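Local coordinates for TCP pilus virulence regulatory protein (Vibrio cholerae, PDB 4MLO) that probably activates transcription of virulence genes, including those of the TCP pilus, as an AraC-family DNA-binding regulator, and holds a palmitoleic acid molecule inside, at residues I58-I66 with I162-E172; N218-M229 with G244-F255. One frame throughout, in Å; residues are numbered along the deposited sequence. Where two conformers were deposited one is given.

Contact 1 of 2, residues I58-I66 with I162-E172; sequences IILLKKNSI and IFITDDLDAME
Glu-172 OE1 is gripped by three donors. Asn-64 ND2 donates a bond of 2.9 Å to Glu-172 OE1, almost straight at 172°; the oxygen lies in the plane of the amide and uses its anti lone pair, with amide and carboxylate turned 39° apart. Lys-63, its chain fully extended, brings NZ to the same oxygen in a long, weak salt bridge, its stronger partner being Asp-88, and a water donates the third bond. A bend at chi2 curls the glutamate back from the first turn of helix 170-180 toward these donors. Tyr-26 holds Asn-64 OD1, so the amide is fixed at both ends, while Asn-64 CB rests 3.7 Å from Met-171 CG. Asp-169 N-caps the helix through weak bonds to Met-171 N and Glu-172 N, and a water joins its OD2 to Asn-64 ND2.

At the other end Phe-163 lies across Leu-60 at about a right angle: Leu-60 CD2 sits over one ring face, 4.2 Å from the centroid, in a CH-pi contact, and the carbonyl carbon of Leu-61 meets the ring edge at CE2. Lys-62 runs past the backbone of Phe-163, then turns at chi3 (-59°) so that NZ reaches Ile-162 O weakly at 3.3 Å, a water bridging the same two atoms. Between these ends a water links Lys-63 O to Thr-165 OG1. The type II turn Lys-62 to Ser-65, which leads from strand 57-61 into strand 66-73 of the cupin-like fold, is thus fastened to the loop that follows helix 141-159 and to the N-capped start of helix 170-180.

Contact 2 of 2, residues N218-M229 with G244-F255; sequences NSIRISYSISLM and GFASVSYFSTVF
Ile-222 reaches from helix 218-229 among Phe-245, Phe-251, Val-254 and Phe-255, its CD1 3.5 Å from Phe-245 CZ and its CG1 3.6 Å from Val-254 CG1. It crosses Phe-245 at about a right angle but runs obliquely to Val-254 and Phe-255. Arg-221 CB meets the same Phe-245 CZ at 3.4 Å, and the arginine's guanidinium lies with one face over Gly-244 O; its NE is bonded to Ile-182 O. With the helix axes crossing at -96°, Phe-255 fits as a knob among Ile-222, Ser-225, Ile-226 and Met-229. Helix 213-230 packs against the helix-turn-helix of the AraC family, formed by helices 236-242 and 248-259: Gly-244 ends the former in a Schellman motif, and Ser-247 N-caps the latter.

Met-229 comes at Phe-255 from the opposite direction, and the bend at its chi3 sets CE 3.5 Å from Phe-255 CE2. Ser-225 OG lies in plane at the edges of both Phe-251 and Phe-255, 3.4 Å from Phe-251 CE1, while bonding back to Ile-222 O. Toward the start of segment 218-229, Asn-218 ND2 donates a straight bond (171°, 3.2 Å) to Tyr-250 OH, amide and ring planes 70° apart.

How the contacts relate
Both contacts are largely buried, contact 1 centred about 9 Å from the chain's centre and contact 2 about 16 Å. They share no secondary-structure element. Contact 1 combines an apolar end at Leu-60 and Phe-163 with a polar end of charges, one amide and bridging waters; contact 2 packs a helix against another helix and the loop before it, mainly through aliphatic and aromatic side chains, with one direct hydrogen bond between its segments. Their centres are about 22 Å apart, yet Ile-66 CD1 touches one conformer of Ser-219 OG at 3.6 Å. Tyr-26 meets Asn-64 through its hydroxyl and, in one conformer, Ser-223 through its backbone oxygen, and palmitoleic acid lies beside Leu-61 and Ile-226.

Contact 1 of 2, residues I58-I66 with I162-E172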
# COMPACT_ATOMS: atom_id res chain seq x y z
N ILE A 58 -3.13 5.02 -13.20
CA ILE A 58 -2.31 4.49 -12.12
C ILE A 58 -2.85 5.02 -10.80
O ILE A 58 -3.00 6.25 -10.63
CB ILE A 58 -0.83 4.90 -12.28
CG1 ILE A 58 -0.28 4.53 -13.65
CG2 ILE A 58 0.03 4.27 -11.17
CD1 ILE A 58 -0.28 3.06 -13.95
N ILE A 59 -3.08 4.12 -9.84
CA ILE A 59 -3.46 4.48 -8.48
C ILE A 59 -2.23 4.29 -7.60
O ILE A 59 -1.60 3.23 -7.62
CB ILE A 59 -4.63 3.64 -7.96
CG1 ILE A 59 -5.80 3.67 -8.97
CG2 ILE A 59 -5.06 4.14 -6.60
CD1 ILE A 59 -6.41 5.04 -9.16
N LEU A 60 -1.89 5.33 -6.85
CA LEU A 60 -0.76 5.28 -5.94
C LEU A 60 -1.29 5.29 -4.52
O LEU A 60 -2.08 6.16 -4.16
CB LEU A 60 0.15 6.48 -6.16
CG LEU A 60 0.83 6.58 -7.53
CD1 LEU A 60 -0.08 7.29 -8.55
CD2 LEU A 60 2.16 7.26 -7.42
N LEU A 61 -0.76 4.40 -3.68
CA LEU A 61 -1.17 4.31 -2.28
C LEU A 61 0.03 4.63 -1.40
O LEU A 61 1.10 4.03 -1.55
CB LEU A 61 -1.73 2.92 -1.93
CG LEU A 61 -2.92 2.42 -2.78
CD1 LEU A 61 -3.34 1.05 -2.31
CD2 LEU A 61 -4.08 3.39 -2.69
N LYS A 62 -0.16 5.57 -0.47
CA LYS A 62 0.94 6.06 0.35
C LYS A 62 1.26 5.09 1.48
O LYS A 62 0.37 4.53 2.13
CB LYS A 62 0.61 7.43 0.93
CG LYS A 62 1.78 8.08 1.58
CD LYS A 62 1.37 9.28 2.38
CE LYS A 62 0.68 10.29 1.55
NZ LYS A 62 0.46 11.53 2.37
N LYS A 63 2.55 4.90 1.72
CA LYS A 63 3.00 4.07 2.82
C LYS A 63 2.47 4.62 4.13
O LYS A 63 2.41 5.84 4.33
CB LYS A 63 4.53 4.03 2.86
CG LYS A 63 5.07 3.06 3.88
CD LYS A 63 6.60 3.13 4.00
CE LYS A 63 7.07 2.13 5.03
NZ LYS A 63 8.52 2.24 5.36
N ASN A 64 2.06 3.70 5.01
CA ASN A 64 1.53 3.94 6.36
C ASN A 64 0.12 4.50 6.33
O ASN A 64 -0.41 4.88 7.37
CB ASN A 64 2.42 4.85 7.20
CG ASN A 64 3.75 4.21 7.50
OD1 ASN A 64 3.85 3.01 7.74
ND2 ASN A 64 4.81 5.00 7.44
N SER A 65 -0.53 4.53 5.17
CA SER A 65 -1.91 4.95 5.16
C SER A 65 -2.80 3.77 5.55
O SER A 65 -2.39 2.61 5.51
CB SER A 65 -2.30 5.48 3.78
OG SER A 65 -2.18 4.48 2.77
N ILE A 66 -4.03 4.09 5.93
CA ILE A 66 -5.05 3.10 6.27
C ILE A 66 -6.17 3.30 5.27
O ILE A 66 -6.91 4.29 5.34
CB ILE A 66 -5.55 3.25 7.71
CG1 ILE A 66 -4.42 3.04 8.71
CG2 ILE A 66 -6.71 2.27 7.98
CD1 ILE A 66 -3.76 1.71 8.65
N ILE A 162 2.29 15.74 -0.70
CA ILE A 162 3.42 14.84 -0.49
C ILE A 162 2.97 13.41 -0.72
O ILE A 162 1.95 12.97 -0.17
CB ILE A 162 3.98 15.02 0.94
CG1 ILE A 162 4.61 16.40 1.13
CG2 ILE A 162 5.01 13.92 1.26
CD1 ILE A 162 5.83 16.66 0.27
N PHE A 163 3.73 12.68 -1.54
CA PHE A 163 3.58 11.23 -1.64
C PHE A 163 4.69 10.53 -0.87
O PHE A 163 4.40 9.74 0.03
CB PHE A 163 3.58 10.79 -3.11
CG PHE A 163 3.33 9.31 -3.29
CD1 PHE A 163 4.29 8.49 -3.87
CD2 PHE A 163 2.14 8.73 -2.83
CE1 PHE A 163 4.08 7.14 -4.02
CE2 PHE A 163 1.93 7.35 -2.97
CZ PHE A 163 2.90 6.58 -3.58
N ILE A 164 5.95 10.86 -1.14
CA ILE A 164 7.07 10.26 -0.40
C ILE A 164 7.23 11.04 0.91
O ILE A 164 7.81 12.13 0.96
CB ILE A 164 8.36 10.24 -1.21
CG1 ILE A 164 8.15 9.54 -2.56
CG2 ILE A 164 9.48 9.56 -0.39
CD1 ILE A 164 7.61 8.11 -2.45
N THR A 165 6.75 10.44 1.98
CA THR A 165 6.72 11.06 3.29
C THR A 165 8.11 11.18 3.86
O THR A 165 9.00 10.39 3.56
CB THR A 165 5.83 10.26 4.24
OG1 THR A 165 4.51 10.18 3.69
CG2 THR A 165 5.74 10.91 5.60
N ASP A 166 8.28 12.18 4.73
CA ASP A 166 9.56 12.41 5.37
C ASP A 166 9.92 11.31 6.37
O ASP A 166 9.06 10.79 7.10
CB ASP A 166 9.55 13.75 6.08
CG ASP A 166 10.90 14.12 6.61
OD1 ASP A 166 11.64 14.80 5.88
OD2 ASP A 166 11.23 13.68 7.73
N ASP A 167 11.22 11.02 6.46
CA ASP A 167 11.71 9.90 7.28
C ASP A 167 11.33 10.04 8.75
O ASP A 167 11.25 9.03 9.45
CB ASP A 167 13.23 9.80 7.17
CG ASP A 167 13.70 9.36 5.81
OD1 ASP A 167 13.48 8.19 5.46
OD2 ASP A 167 14.33 10.19 5.11
N LEU A 168 11.09 11.25 9.22
CA LEU A 168 10.87 11.52 10.64
C LEU A 168 9.40 11.49 11.04
O LEU A 168 9.09 11.78 12.20
CB LEU A 168 11.47 12.89 11.00
N ASP A 169 8.49 11.17 10.13
CA ASP A 169 7.06 11.22 10.41
C ASP A 169 6.71 10.32 11.58
O ASP A 169 7.22 9.19 11.69
CB ASP A 169 6.32 10.77 9.16
CG ASP A 169 4.82 10.82 9.31
OD1 ASP A 169 4.23 11.89 9.10
OD2 ASP A 169 4.25 9.78 9.65
N ALA A 170 5.80 10.79 12.45
CA ALA A 170 5.45 10.04 13.66
C ALA A 170 4.72 8.74 13.34
O ALA A 170 4.86 7.75 14.06
CB ALA A 170 4.58 10.87 14.59
N MET A 171 3.94 8.70 12.25
CA MET A 171 3.28 7.45 11.92
C MET A 171 4.29 6.40 11.52
O MET A 171 4.13 5.21 11.85
CB MET A 171 2.26 7.63 10.80
CG MET A 171 1.47 6.36 10.49
SD MET A 171 0.38 5.80 11.85
CE MET A 171 -0.30 4.31 11.11
N GLU A 172 5.32 6.80 10.78
CA GLU A 172 6.38 5.86 10.42
C GLU A 172 7.10 5.37 11.68
O GLU A 172 7.44 4.19 11.78
CB GLU A 172 7.34 6.51 9.43
CG GLU A 172 8.66 5.78 9.25
CD GLU A 172 8.55 4.45 8.57
OE1 GLU A 172 7.51 4.16 7.94
OE2 GLU A 172 9.53 3.68 8.67
O HOH W 1 -0.51 13.84 0.61
O HOH W 2 4.42 7.53 4.25
O HOH W 3 6.74 1.53 8.59
O HOH W 4 4.04 8.08 7.48

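Contact 2 of 2, residues N218-M229 with G244-F255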
# COMPACT_ATOMS: atom_id res chain seq x y z
N ASN A 218 -3.98 -4.55 14.59
CA ASN A 218 -4.50 -5.64 13.78
C ASN A 218 -4.26 -5.39 12.29
O ASN A 218 -3.94 -6.32 11.54
CB ASN A 218 -5.98 -5.80 14.05
CG ASN A 218 -6.27 -6.57 15.34
OD1 ASN A 218 -5.41 -7.20 15.92
ND2 ASN A 218 -7.53 -6.52 15.76
N SER A 219 -4.38 -4.14 11.85
CA SER A 219 -4.17 -3.83 10.44
C SER A 219 -2.72 -4.07 10.02
O SER A 219 -2.47 -4.63 8.96
CB SER A 219 -4.61 -2.38 10.13
OG SER A 219 -3.67 -1.38 10.52
N ILE A 220 -1.76 -3.68 10.86
CA ILE A 220 -0.35 -3.95 10.56
C ILE A 220 -0.08 -5.45 10.53
O ILE A 220 0.65 -5.95 9.66
CB ILE A 220 0.54 -3.22 11.57
CG1 ILE A 220 0.33 -1.69 11.45
CG2 ILE A 220 2.04 -3.61 11.39
CD1 ILE A 220 0.97 -0.95 12.59
N ARG A 221 -0.71 -6.20 11.45
CA ARG A 221 -0.56 -7.65 11.48
C ARG A 221 -1.18 -8.32 10.25
O ARG A 221 -0.62 -9.29 9.75
CB ARG A 221 -1.17 -8.23 12.75
CG ARG A 221 -0.37 -7.88 14.02
CD ARG A 221 -0.97 -8.51 15.28
NE ARG A 221 -0.02 -8.35 16.40
CZ ARG A 221 -0.33 -8.28 17.68
NH1 ARG A 221 -1.58 -8.36 18.10
NH2 ARG A 221 0.66 -8.11 18.56
N ILE A 222 -2.28 -7.79 9.71
CA ILE A 222 -2.82 -8.39 8.48
C ILE A 222 -1.86 -8.18 7.32
O ILE A 222 -1.65 -9.07 6.48
CB ILE A 222 -4.22 -7.81 8.16
CG1 ILE A 222 -5.30 -8.31 9.14
CG2 ILE A 222 -4.68 -8.13 6.70
CD1 ILE A 222 -5.49 -9.82 9.20
N SER A 223 -1.29 -7.00 7.22
CA SER A 223 -0.39 -6.78 6.11
C SER A 223 0.88 -7.62 6.26
O SER A 223 1.42 -8.09 5.26
CB SER A 223 -0.12 -5.29 5.98
OG SER A 223 -1.33 -4.66 5.57
N TYR A 224 1.30 -7.92 7.50
CA TYR A 224 2.37 -8.88 7.71
C TYR A 224 1.98 -10.27 7.21
O TYR A 224 2.77 -10.94 6.52
CB TYR A 224 2.74 -8.86 9.20
CG TYR A 224 3.97 -9.62 9.61
CD1 TYR A 224 3.92 -10.95 9.91
CD2 TYR A 224 5.18 -8.95 9.81
CE1 TYR A 224 5.05 -11.66 10.32
CE2 TYR A 224 6.32 -9.67 10.22
CZ TYR A 224 6.23 -11.03 10.44
OH TYR A 224 7.33 -11.78 10.86
N SER A 225 0.75 -10.71 7.51
CA SER A 225 0.32 -12.03 7.04
C SER A 225 0.28 -12.10 5.51
O SER A 225 0.56 -13.15 4.93
CB SER A 225 -1.06 -12.37 7.63
OG SER A 225 -2.16 -11.72 7.01
N ILE A 226 -0.13 -11.01 4.87
CA ILE A 226 -0.16 -10.95 3.41
C ILE A 226 1.25 -11.09 2.88
O ILE A 226 1.52 -11.88 1.98
CB ILE A 226 -0.85 -9.65 2.96
CG1 ILE A 226 -2.35 -9.79 3.19
CG2 ILE A 226 -0.61 -9.39 1.50
CD1 ILE A 226 -3.07 -8.47 3.13
N SER A 227 2.20 -10.36 3.49
CA SER A 227 3.61 -10.51 3.11
C SER A 227 4.08 -11.94 3.25
O SER A 227 4.80 -12.43 2.37
CB SER A 227 4.48 -9.58 3.96
OG SER A 227 4.23 -8.24 3.62
N LEU A 228 3.71 -12.64 4.33
CA LEU A 228 4.11 -14.03 4.49
C LEU A 228 3.52 -14.91 3.40
O LEU A 228 4.20 -15.79 2.85
CB LEU A 228 3.69 -14.58 5.84
CG LEU A 228 4.34 -14.06 7.09
CD1 LEU A 228 3.56 -14.61 8.23
CD2 LEU A 228 5.78 -14.54 7.16
N MET A 229 2.25 -14.69 3.08
CA MET A 229 1.65 -15.49 2.03
C MET A 229 2.31 -15.22 0.68
O MET A 229 2.43 -16.13 -0.15
CB MET A 229 0.14 -15.23 1.97
CG MET A 229 -0.52 -15.82 3.22
SD MET A 229 -2.33 -15.71 3.22
CE MET A 229 -2.59 -14.15 4.04
N GLY A 244 1.18 -12.65 14.86
CA GLY A 244 0.89 -12.06 16.14
C GLY A 244 -0.55 -12.12 16.59
O GLY A 244 -0.89 -11.52 17.62
N PHE A 245 -1.39 -12.88 15.88
CA PHE A 245 -2.77 -13.06 16.32
C PHE A 245 -2.88 -14.09 17.45
O PHE A 245 -2.09 -15.04 17.57
CB PHE A 245 -3.63 -13.44 15.11
CG PHE A 245 -3.76 -12.32 14.13
CD1 PHE A 245 -4.64 -11.28 14.38
CD2 PHE A 245 -2.97 -12.26 12.99
CE1 PHE A 245 -4.75 -10.21 13.49
CE2 PHE A 245 -3.08 -11.21 12.08
CZ PHE A 245 -3.96 -10.19 12.33
N ALA A 246 -3.91 -13.91 18.28
CA ALA A 246 -4.06 -14.74 19.47
C ALA A 246 -4.45 -16.16 19.11
O ALA A 246 -4.15 -17.09 19.86
CB ALA A 246 -5.12 -14.13 20.40
N SER A 247 -5.09 -16.33 17.95
CA SER A 247 -5.61 -17.62 17.51
C SER A 247 -5.91 -17.51 16.02
O SER A 247 -5.93 -16.41 15.46
CB SER A 247 -6.89 -18.01 18.24
OG SER A 247 -7.89 -17.08 17.90
N VAL A 248 -6.13 -18.68 15.40
CA VAL A 248 -6.55 -18.75 14.00
C VAL A 248 -7.90 -18.09 13.79
O VAL A 248 -8.12 -17.39 12.78
CB VAL A 248 -6.57 -20.21 13.52
CG1 VAL A 248 -7.23 -20.30 12.14
CG2 VAL A 248 -5.16 -20.72 13.49
N SER A 249 -8.81 -18.27 14.72
CA SER A 249 -10.14 -17.69 14.56
C SER A 249 -10.07 -16.17 14.57
O SER A 249 -10.75 -15.50 13.80
CB SER A 249 -11.07 -18.20 15.66
OG SER A 249 -11.32 -19.58 15.48
N TYR A 250 -9.23 -15.61 15.43
CA TYR A 250 -9.08 -14.16 15.48
C TYR A 250 -8.50 -13.63 14.18
O TYR A 250 -9.02 -12.69 13.58
CB TYR A 250 -8.19 -13.80 16.67
CG TYR A 250 -8.22 -12.36 17.09
CD1 TYR A 250 -8.73 -11.99 18.33
CD2 TYR A 250 -7.70 -11.37 16.29
CE1 TYR A 250 -8.76 -10.66 18.72
CE2 TYR A 250 -7.74 -10.02 16.68
CZ TYR A 250 -8.26 -9.69 17.87
OH TYR A 250 -8.29 -8.37 18.22
N PHE A 251 -7.41 -14.25 13.73
CA PHE A 251 -6.81 -13.94 12.44
C PHE A 251 -7.84 -13.97 11.32
O PHE A 251 -7.97 -13.02 10.56
CB PHE A 251 -5.70 -14.93 12.14
CG PHE A 251 -5.21 -14.89 10.71
CD1 PHE A 251 -4.68 -13.74 10.16
CD2 PHE A 251 -5.27 -16.04 9.90
CE1 PHE A 251 -4.19 -13.73 8.86
CE2 PHE A 251 -4.79 -16.00 8.64
CZ PHE A 251 -4.26 -14.85 8.11
N SER A 252 -8.57 -15.08 11.21
CA SER A 252 -9.54 -15.22 10.12
C SER A 252 -10.58 -14.12 10.16
O SER A 252 -10.96 -13.57 9.11
CB SER A 252 -10.24 -16.58 10.19
OG SER A 252 -9.30 -17.63 10.13
N THR A 253 -11.07 -13.79 11.35
CA THR A 253 -12.11 -12.77 11.50
C THR A 253 -11.62 -11.39 11.06
O THR A 253 -12.28 -10.67 10.29
CB THR A 253 -12.59 -12.74 12.95
OG1 THR A 253 -13.13 -14.02 13.34
CG2 THR A 253 -13.68 -11.74 13.09
N VAL A 254 -10.44 -10.99 11.53
CA VAL A 254 -9.87 -9.72 11.11
C VAL A 254 -9.53 -9.71 9.61
O VAL A 254 -9.72 -8.69 8.94
CB VAL A 254 -8.62 -9.40 11.97
CG1 VAL A 254 -8.00 -8.09 11.51
CG2 VAL A 254 -9.02 -9.33 13.45
N PHE A 255 -9.02 -10.83 9.06
CA PHE A 255 -8.66 -10.89 7.64
C PHE A 255 -9.91 -10.71 6.79
O PHE A 255 -9.91 -9.92 5.83
CB PHE A 255 -7.96 -12.21 7.35
CG PHE A 255 -7.27 -12.26 6.01
CD1 PHE A 255 -8.00 -12.53 4.87
CD2 PHE A 255 -5.94 -11.98 5.87
CE1 PHE A 255 -7.39 -12.57 3.64
CE2 PHE A 255 -5.32 -12.00 4.63
CZ PHE A 255 -6.07 -12.29 3.51